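Local coordinates for tailspike protein (PDB 3RIQ), which binds the lipopolysaccharide receptor of Salmonella through its trimeric beta-helical receptor-binding domain and cleaves it as an endorhamnosidase, at the interface of chains A and B. Residues are numbered along the deposited sequence; one frame, centred on the assembly and turned at random. Chains: chain A/B, Tailspike protein.

Contact 1: the interface of chains A and B. Residues chain A 435, 437, 461, 464-465; chain B 446, 449-450.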
ATOM      1  N   GLY A 435     -21.685   0.307  22.078  1.00 16.53           N
ATOM      2  CA  GLY A 435     -22.766   1.268  22.324  1.00 17.26           C
ATOM      3  C   GLY A 435     -23.991   0.644  22.997  1.00 18.50           C
ATOM      4  O   GLY A 435     -24.646   1.299  23.828  1.00 19.33           O
ATOM      5  N   ASN A 437     -26.257  -1.798  25.505  1.00 19.26           N
ATOM      6  CA  ASN A 437     -26.127  -2.021  26.952  1.00 20.22           C
ATOM      7  C   ASN A 437     -25.522  -3.348  27.358  1.00 19.97           C
ATOM      8  O   ASN A 437     -24.966  -3.451  28.445  1.00 19.76           O
ATOM      9  CB  ASN A 437     -27.464  -1.819  27.671  1.00 21.59           C
ATOM     10  CG  ASN A 437     -27.912  -0.368  27.659  1.00 26.94           C
ATOM     11  OD1 ASN A 437     -27.100   0.575  27.757  1.00 31.67           O
ATOM     12  ND2 ASN A 437     -29.218  -0.175  27.554  1.00 31.06           N
ATOM     13  N   CYS A 461     -24.763  -4.201  31.126  1.00 18.71           N
ATOM     14  CA  CYS A 461     -24.764  -2.990  31.947  1.00 18.83           C
ATOM     15  C   CYS A 461     -26.180  -2.586  32.299  1.00 19.70           C
ATOM     16  O   CYS A 461     -26.994  -2.320  31.417  1.00 21.17           O
ATOM     17  CB  CYS A 461     -24.072  -1.841  31.213  1.00 17.78           C
ATOM     18  SG  CYS A 461     -24.074  -0.291  32.188  1.00 19.46           S
ATOM     19  N   ALA A 464     -25.786   2.739  33.632  1.00 23.04           N
ATOM     20  CA  ALA A 464     -24.729   3.344  32.823  1.00 24.17           C
ATOM     21  C   ALA A 464     -24.561   4.763  33.319  1.00 25.99           C
ATOM     22  O   ALA A 464     -25.056   5.707  32.691  1.00 28.13           O
ATOM     23  CB  ALA A 464     -25.123   3.360  31.332  1.00 23.37           C
ATOM     24  N   SER A 465     -23.962   4.922  34.491  1.00 26.40           N
ATOM     25  CA  SER A 465     -23.659   6.244  35.020  1.00 27.57           C
ATOM     26  C   SER A 465     -22.174   6.243  35.281  1.00 27.09           C
ATOM     27  O   SER A 465     -21.677   5.346  35.980  1.00 26.33           O
ATOM     28  CB  SER A 465     -24.374   6.490  36.349  1.00 28.52           C
ATOM     29  OG  SER A 465     -25.778   6.405  36.222  1.00 31.73           O
TER
ATOM     30  N   ALA B 446     -22.454  -0.035  26.953  1.00 17.18           N
ATOM     31  CA  ALA B 446     -22.913   1.323  27.275  1.00 17.30           C
ATOM     32  C   ALA B 446     -21.728   2.293  27.230  1.00 17.71           C
ATOM     33  O   ALA B 446     -21.518   3.084  28.157  1.00 18.30           O
ATOM     34  CB  ALA B 446     -23.614   1.355  28.665  1.00 18.14           C
ATOM     35  N   GLY B 449     -21.752   6.080  28.052  1.00 23.74           N
ATOM     36  CA  GLY B 449     -22.120   6.555  29.391  1.00 24.48           C
ATOM     37  C   GLY B 449     -21.452   5.824  30.530  1.00 24.46           C
ATOM     38  O   GLY B 449     -21.915   5.919  31.684  1.00 27.33           O
ATOM     39  N   THR B 450     -20.395   5.073  30.241  1.00 23.16           N
ATOM     40  CA  THR B 450     -19.643   4.404  31.308  1.00 21.21           C
ATOM     41  C   THR B 450     -18.165   4.776  31.248  1.00 21.18           C
ATOM     42  O   THR B 450     -17.633   5.060  30.154  1.00 22.12           O
ATOM     43  CB  THR B 450     -19.796   2.833  31.249  1.00 21.24           C
ATOM     44  OG1 THR B 450     -19.316   2.333  29.991  1.00 20.81           O
ATOM     45  CG2 THR B 450     -21.256   2.408  31.435  1.00 21.73           C
TER
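The methyl group of B:Ala446 meets that of A:Ala464 across the subunit boundary, with 3.7 Å between the two CB atoms. B:Ala446 sits in a loop with a left-handed helical backbone, and 46 Å² of its surface is hidden by chain A. Its CB has neighbours on several sides: besides A:Ala464 it approaches the amide oxygen OD1 of A:Asn437 and the sulfur of A:Cys461, whose SG lies 3.9 Å away. The contact with OD1 is one of packing, since a methyl group offers no polar hydrogen.

B:Thr450 can be followed from CB outward. CB carries two branches that do different work. The methyl CG2, beside the backbone N and anti to the carbonyl carbon, is directed at chain A, where it touches CA of A:Ala464 at 3.9 Å and SG of A:Cys461 at 4.0 Å. The hydroxyl OG1 turns back into its own chain. There it donates to the carbonyl oxygen O of B:Ala446 at 3.0 Å, approaching from above the carbonyl plane, 62° out of it. This bond closes the 446-450 turn on itself and probably helps to hold both methyl groups against chain A.

The thiol of A:Cys461 is set by a chi1 of 179°, which puts SG where it touches both B:Ala446 CB and B:Thr450 CG2. The carbonyl O of A:Ala464 comes within 3.3 Å of the carbonyl O of B:Gly449; both are acceptors, so this is a close approach and not a bond. Of A:Ala464, 33 Å² is hidden.

The patch, 117 Å² in all, is mainly small-group packing. On chain A, A:Cys461 ends strand 455-461 and A:Asn437 immediately precedes strand 438-444; the B residues form part of the loop that follows the matching strand 438-444 of chain B.

Contact 2: the interface of chains A and B. Residues chain A 269, 271, 314, 316; chain B 268, 313.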
ATOM      1  N   ASN A 269      -1.048  -1.005  -9.297  1.00 11.48           N
ATOM      2  CA  ASN A 269      -1.619   0.334  -9.186  1.00 11.14           C
ATOM      3  C   ASN A 269      -2.514   0.674 -10.357  1.00 11.37           C
ATOM      4  O   ASN A 269      -2.198   1.538 -11.204  1.00 12.88           O
ATOM      5  CB  ASN A 269      -0.552   1.412  -8.973  1.00 12.32           C
ATOM      6  CG  ASN A 269      -1.163   2.726  -8.498  1.00 13.83           C
ATOM      7  OD1 ASN A 269      -2.328   2.734  -8.115  1.00 17.24           O
ATOM      8  ND2 ASN A 269      -0.427   3.830  -8.594  1.00 13.79           N
ATOM      9  N   THR A 271      -6.418   1.890 -11.074  1.00 10.97           N
ATOM     10  CA  THR A 271      -7.640   2.493 -10.529  1.00 10.09           C
ATOM     11  C   THR A 271      -8.708   2.339 -11.594  1.00 11.63           C
ATOM     12  O   THR A 271      -8.572   2.944 -12.676  1.00 11.92           O
ATOM     13  CB  THR A 271      -7.424   4.021 -10.280  1.00 11.69           C
ATOM     14  OG1 THR A 271      -6.366   4.187  -9.330  1.00 11.37           O
ATOM     15  CG2 THR A 271      -8.705   4.696  -9.805  1.00 13.92           C
ATOM     16  N   ASN A 314      -1.969  -3.393  -5.362  1.00 10.67           N
ATOM     17  CA  ASN A 314      -2.283  -1.946  -5.255  1.00 11.88           C
ATOM     18  C   ASN A 314      -3.430  -1.526  -6.175  1.00 11.63           C
ATOM     19  O   ASN A 314      -3.376  -0.461  -6.820  1.00 12.85           O
ATOM     20  CB  ASN A 314      -1.003  -1.130  -5.505  1.00 12.16           C
ATOM     21  CG  ASN A 314       0.144  -1.558  -4.580  1.00 12.08           C
ATOM     22  OD1 ASN A 314      -0.049  -1.703  -3.384  1.00 14.25           O
ATOM     23  ND2 ASN A 314       1.307  -1.813  -5.141  1.00 13.44           N
ATOM     24  N   ILE A 316      -7.397  -0.480  -6.989  1.00 10.74           N
ATOM     25  CA  ILE A 316      -8.600   0.102  -6.357  1.00 11.00           C
ATOM     26  C   ILE A 316      -9.668   0.243  -7.433  1.00 10.88           C
ATOM     27  O   ILE A 316      -9.370   0.744  -8.533  1.00 10.99           O
ATOM     28  CB  ILE A 316      -8.305   1.455  -5.646  1.00 10.86           C
ATOM     29  CG1 ILE A 316      -9.590   1.971  -4.953  1.00 11.68           C
ATOM     30  CG2 ILE A 316      -7.692   2.498  -6.608  1.00 12.55           C
ATOM     31  CD1 ILE A 316      -9.360   3.172  -4.029  1.00 14.61           C
TER
ATOM     32  N   ASP B 268      -2.093  10.542  -5.099  1.00 10.18           N
ATOM     33  CA  ASP B 268      -1.602   9.164  -4.963  1.00 11.56           C
ATOM     34  C   ASP B 268      -0.088   9.160  -4.740  1.00 11.59           C
ATOM     35  O   ASP B 268       0.659   9.554  -5.639  1.00 12.70           O
ATOM     36  CB  ASP B 268      -1.973   8.363  -6.234  1.00 12.09           C
ATOM     37  CG  ASP B 268      -1.342   6.964  -6.283  1.00 12.30           C
ATOM     38  OD1 ASP B 268      -0.960   6.399  -5.234  1.00 13.88           O
ATOM     39  OD2 ASP B 268      -1.267   6.402  -7.408  1.00 15.41           O
ATOM     40  N   ARG B 313      -4.722   8.507  -1.633  1.00 10.57           N
ATOM     41  CA  ARG B 313      -4.172   7.198  -1.262  1.00 11.25           C
ATOM     42  C   ARG B 313      -2.649   7.147  -1.257  1.00 11.59           C
ATOM     43  O   ARG B 313      -1.972   7.938  -1.958  1.00 12.15           O
ATOM     44  CB  ARG B 313      -4.746   6.082  -2.124  1.00 14.02           C
ATOM     45  CG  ARG B 313      -4.749   6.322  -3.563  1.00 15.60           C
ATOM     46  CD  ARG B 313      -5.661   5.294  -4.350  1.00 13.11           C
ATOM     47  NE  ARG B 313      -5.126   3.926  -4.316  1.00 12.05           N
ATOM     48  CZ  ARG B 313      -4.317   3.401  -5.227  1.00 12.48           C
ATOM     49  NH1 ARG B 313      -3.940   4.141  -6.269  1.00 13.88           N
ATOM     50  NH2 ARG B 313      -3.843   2.156  -5.067  1.00 14.02           N
TER
HETATM   51  O   HOH W   1      -5.382   6.279  -7.671  1.00 14.95           O
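NH1 of B:Arg313 is engaged by several groups: the amide of A:Asn269, water 1 and the carboxylate of B:Asp268. Its shortest bond is to OD1 of A:Asn269, at 2.8 Å. The bond is nearly straight, 169° at the hydrogen, and OD1 lies almost in the guanidinium plane, whereas the donor is tilted 20° from the carbonyl plane of the amide. The other end of the same amide turns to chain B, where ND2 donates at 3.0 Å to the syn lone pair of B:Asp268 OD2. The amide and carboxylate planes are 83° apart. Engaging an arginine through its oxygen and an aspartate through its nitrogen fixes which way round the amide sits. B:Asp268 OD2 also forms a long salt bridge with B:Arg313 NH1, 3.7 Å within chain B, which probably helps to balance the arginine's charge.

B:Arg313 reaches chain A through a bend at chi3. CG2 of A:Ile316 lies 3.7 Å above the guanidinium plane, over its centre, so a methyl packs on one face while the A:Asn269 amide meets the edge in plane. NH2 makes a weak bond to the backbone O of A:Asn314, and water 1 links NH1 to the hydroxyl OG1 of A:Thr271. Together these contacts pin one beta-helix flank to its neighbour, probably helping to keep the trimer in register.

About 41 Å separates the centres of contact 1 and contact 2, measured between their C-alpha atoms, and they have no residue or strand in common. Contact 2 draws on strands 266-268, 270-273, 311-313 and 315-318 and adjoining loops, within the right-handed beta-helix. Contact 1 lies farther toward the C-terminus, around strands 438-444 and 455-461. The same two chains thus meet at separate levels along the spike. Repeated among the three copies, such spaced contacts probably help hold the elongated trimer together along its length.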